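Local atomic coordinates of reticulocyte binding protein (Streptococcus agalactiae COH1, PDB entry 3FAW), a protein that is a cell-wall-anchored, secreted pullulanase of group B Streptococcus and probably hydrolyses the alpha-1,6 branch linkages of pullulan and related glucans such as glycogen. Residues I162-N167 / T199-L204. Numbering follows the deposited sequence.
With CA (calcium ion), chain B.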
loop_
_atom_site.group_PDB
_atom_site.type_symbol
_atom_site.label_atom_id
_atom_site.label_comp_id
_atom_site.label_asym_id
_atom_site.label_seq_id
_atom_site.Cartn_x
_atom_site.Cartn_y
_atom_site.Cartn_z
ATOM N N ILE A 162 7.922 -3.429 -32.652
ATOM C CA ILE A 162 8.662 -2.247 -32.212
ATOM C C ILE A 162 8.043 -0.976 -32.793
ATOM O O ILE A 162 7.726 -0.920 -33.984
ATOM C CB ILE A 162 10.160 -2.356 -32.583
ATOM C CG1 ILE A 162 10.756 -3.633 -31.978
ATOM C CG2 ILE A 162 10.925 -1.140 -32.092
ATOM C CD1 ILE A 162 12.249 -3.797 -32.183
ATOM N N TYR A 163 7.871 0.034 -31.937
ATOM C CA TYR A 163 7.183 1.274 -32.298
ATOM C C TYR A 163 8.109 2.482 -32.174
ATOM O O TYR A 163 8.916 2.559 -31.248
ATOM C CB TYR A 163 5.954 1.488 -31.413
ATOM C CG TYR A 163 4.968 0.335 -31.429
ATOM C CD1 TYR A 163 3.883 0.328 -32.306
ATOM C CD2 TYR A 163 5.123 -0.748 -30.571
ATOM C CE1 TYR A 163 2.982 -0.725 -32.322
ATOM C CE2 TYR A 163 4.226 -1.807 -30.579
ATOM C CZ TYR A 163 3.158 -1.791 -31.456
ATOM O OH TYR A 163 2.271 -2.842 -31.470
ATOM N N ASP A 164 7.963 3.423 -33.108
ATOM C CA ASP A 164 8.777 4.639 -33.157
ATOM C C ASP A 164 8.752 5.411 -31.833
ATOM O O ASP A 164 7.690 5.733 -31.306
ATOM C CB ASP A 164 8.291 5.546 -34.303
ATOM C CG ASP A 164 9.156 6.789 -34.492
ATOM O OD1 ASP A 164 10.109 7.012 -33.708
ATOM O OD2 ASP A 164 8.879 7.552 -35.439
ATOM N N LYS A 165 9.940 5.710 -31.317
ATOM C CA LYS A 165 10.103 6.504 -30.099
ATOM C C LYS A 165 9.395 7.866 -30.161
ATOM O O LYS A 165 8.839 8.320 -29.161
ATOM C CB LYS A 165 11.597 6.710 -29.803
ATOM C CG LYS A 165 12.376 7.454 -30.881
ATOM C CD LYS A 165 13.858 7.554 -30.538
ATOM C CE LYS A 165 14.620 8.323 -31.612
ATOM N NZ LYS A 165 16.083 8.428 -31.319
ATOM N N ASP A 166 9.423 8.503 -31.332
ATOM C CA ASP A 166 8.819 9.828 -31.531
ATOM C C ASP A 166 7.389 9.776 -32.080
ATOM O O ASP A 166 6.799 10.817 -32.360
ATOM C CB ASP A 166 9.701 10.673 -32.460
ATOM C CG ASP A 166 11.009 11.095 -31.806
ATOM O OD1 ASP A 166 11.071 11.158 -30.559
ATOM O OD2 ASP A 166 11.977 11.374 -32.543
ATOM N N ASN A 167 6.836 8.572 -32.218
ATOM C CA ASN A 167 5.461 8.376 -32.691
ATOM C C ASN A 167 5.027 6.954 -32.330
ATOM O O ASN A 167 5.158 6.026 -33.133
ATOM C CB ASN A 167 5.384 8.625 -34.207
ATOM C CG ASN A 167 3.970 8.476 -34.772
ATOM O OD1 ASN A 167 3.041 8.042 -34.086
ATOM N ND2 ASN A 167 3.812 8.835 -36.041
ATOM N N THR A 199 17.282 3.231 -27.774
ATOM C CA THR A 199 16.880 4.020 -26.611
ATOM C C THR A 199 15.608 4.821 -26.927
ATOM O O THR A 199 15.531 5.510 -27.949
ATOM C CB THR A 199 18.015 4.973 -26.154
ATOM O OG1 THR A 199 19.229 4.230 -25.973
ATOM C CG2 THR A 199 17.660 5.673 -24.840
ATOM N N GLY A 200 14.602 4.693 -26.068
ATOM C CA GLY A 200 13.341 5.425 -26.233
ATOM C C GLY A 200 12.289 4.750 -27.108
ATOM O O GLY A 200 11.128 5.150 -27.090
ATOM N N TYR A 201 12.678 3.739 -27.882
ATOM C CA TYR A 201 11.712 2.994 -28.705
ATOM C C TYR A 201 10.803 2.138 -27.823
ATOM O O TYR A 201 11.169 1.776 -26.698
ATOM C CB TYR A 201 12.418 2.121 -29.751
ATOM C CG TYR A 201 12.863 2.871 -30.994
ATOM C CD1 TYR A 201 14.053 3.598 -31.010
ATOM C CD2 TYR A 201 12.092 2.850 -32.157
ATOM C CE1 TYR A 201 14.463 4.287 -32.155
ATOM C CE2 TYR A 201 12.494 3.532 -33.301
ATOM C CZ TYR A 201 13.679 4.247 -33.293
ATOM O OH TYR A 201 14.080 4.918 -34.430
ATOM N N TYR A 202 9.621 1.819 -28.344
ATOM C CA TYR A 202 8.614 1.088 -27.579
ATOM C C TYR A 202 8.345 -0.289 -28.189
ATOM O O TYR A 202 8.595 -0.502 -29.372
ATOM C CB TYR A 202 7.318 1.892 -27.505
ATOM C CG TYR A 202 7.500 3.313 -27.027
ATOM C CD1 TYR A 202 7.320 4.393 -27.894
ATOM C CD2 TYR A 202 7.858 3.582 -25.712
ATOM C CE1 TYR A 202 7.479 5.705 -27.449
ATOM C CE2 TYR A 202 8.031 4.889 -25.265
ATOM C CZ TYR A 202 7.838 5.943 -26.132
ATOM O OH TYR A 202 7.996 7.233 -25.680
ATOM N N TYR A 203 7.850 -1.219 -27.374
ATOM C CA TYR A 203 7.606 -2.584 -27.834
ATOM C C TYR A 203 6.424 -3.279 -27.152
ATOM O O TYR A 203 6.113 -3.026 -25.984
ATOM C CB TYR A 203 8.879 -3.443 -27.697
ATOM C CG TYR A 203 9.328 -3.706 -26.274
ATOM C CD1 TYR A 203 9.055 -4.923 -25.647
ATOM C CD2 TYR A 203 10.029 -2.741 -25.554
ATOM C CE1 TYR A 203 9.466 -5.169 -24.342
ATOM C CE2 TYR A 203 10.443 -2.979 -24.249
ATOM C CZ TYR A 203 10.159 -4.193 -23.650
ATOM O OH TYR A 203 10.571 -4.422 -22.357
ATOM N N LEU A 204 5.762 -4.144 -27.920
ATOM C CA LEU A 204 4.793 -5.099 -27.394
ATOM C C LEU A 204 5.216 -6.493 -27.853
ATOM O O LEU A 204 6.027 -6.626 -28.771
ATOM C CB LEU A 204 3.381 -4.787 -27.896
ATOM C CG LEU A 204 2.692 -3.531 -27.348
ATOM C CD1 LEU A 204 1.382 -3.279 -28.084
ATOM C CD2 LEU A 204 2.447 -3.633 -25.847
HETATM CA CA CA B . 8.812 9.301 -27.006
HETATM O O HOH W 1 17.273 6.194 -29.909
HETATM O O HOH W 2 10.717 7.697 -26.637
HETATM O O HOH W 3 8.352 11.441 -28.098
HETATM O O HOH W 4 6.513 9.111 -27.643
HETATM O O HOH W 5 11.006 10.433 -27.053
#
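Lys165 and Tyr201 meet because chi1 of Lys165 (61°) sets its CG between the backbone N and the carbonyl carbon, from where an extended chain runs across the Tyr201 ring. In Tyr202, chi1 of -52° puts CG anti to the carbonyl carbon, and the ring reaches past the backbone of Asp164 and Lys165 with its hydroxyl at a calcium ion. Over the Tyr201 face, Lys165 CG stands 4.2 Å from the ring centroid, a CH-pi contact close to the ring normal; Lys165 N lies over a ring face as well, nearer the rim. Beyond the ring, a water accepts from Lys165 NZ and donates to Thr199 O, closing a bridge between the segments.

The backbones pair as antiparallel strands. Tyr163 and Tyr202 form a hydrogen-bonded pair: Tyr163 N to Tyr202 O is 2.7 Å, and the return bond from Tyr202 N to Tyr163 O is nearly straight at 177°. On the Tyr163 side of the sheet, Leu204 CD1 packs 3.5 Å from Tyr163 OH. After the pair the first chain turns at Asp164-Asn167, a type I turn in which Asp164 OD1 accepts from Asp166 N, an Asx turn; Arg170 forms a salt bridge with Asp164 OD2.

That turn presents Lys165 O to the calcium at 2.4 Å, while Tyr202 OH binds it at 2.6 Å. Gly200 O sits over the centre of the Tyr202 ring and accepts from a calcium-bound water. Four waters and Lys363 O complete the site, so the ion bridges this carbohydrate-binding module 48 region and the alpha-amylase catalytic-domain region. The carbonyl oxygens of Lys165 and Lys363 are neutral and no carboxylate binds the ion, which would be expected to polarise the Tyr202 hydroxyl and the bound waters and could lower the hydroxyl's pKa.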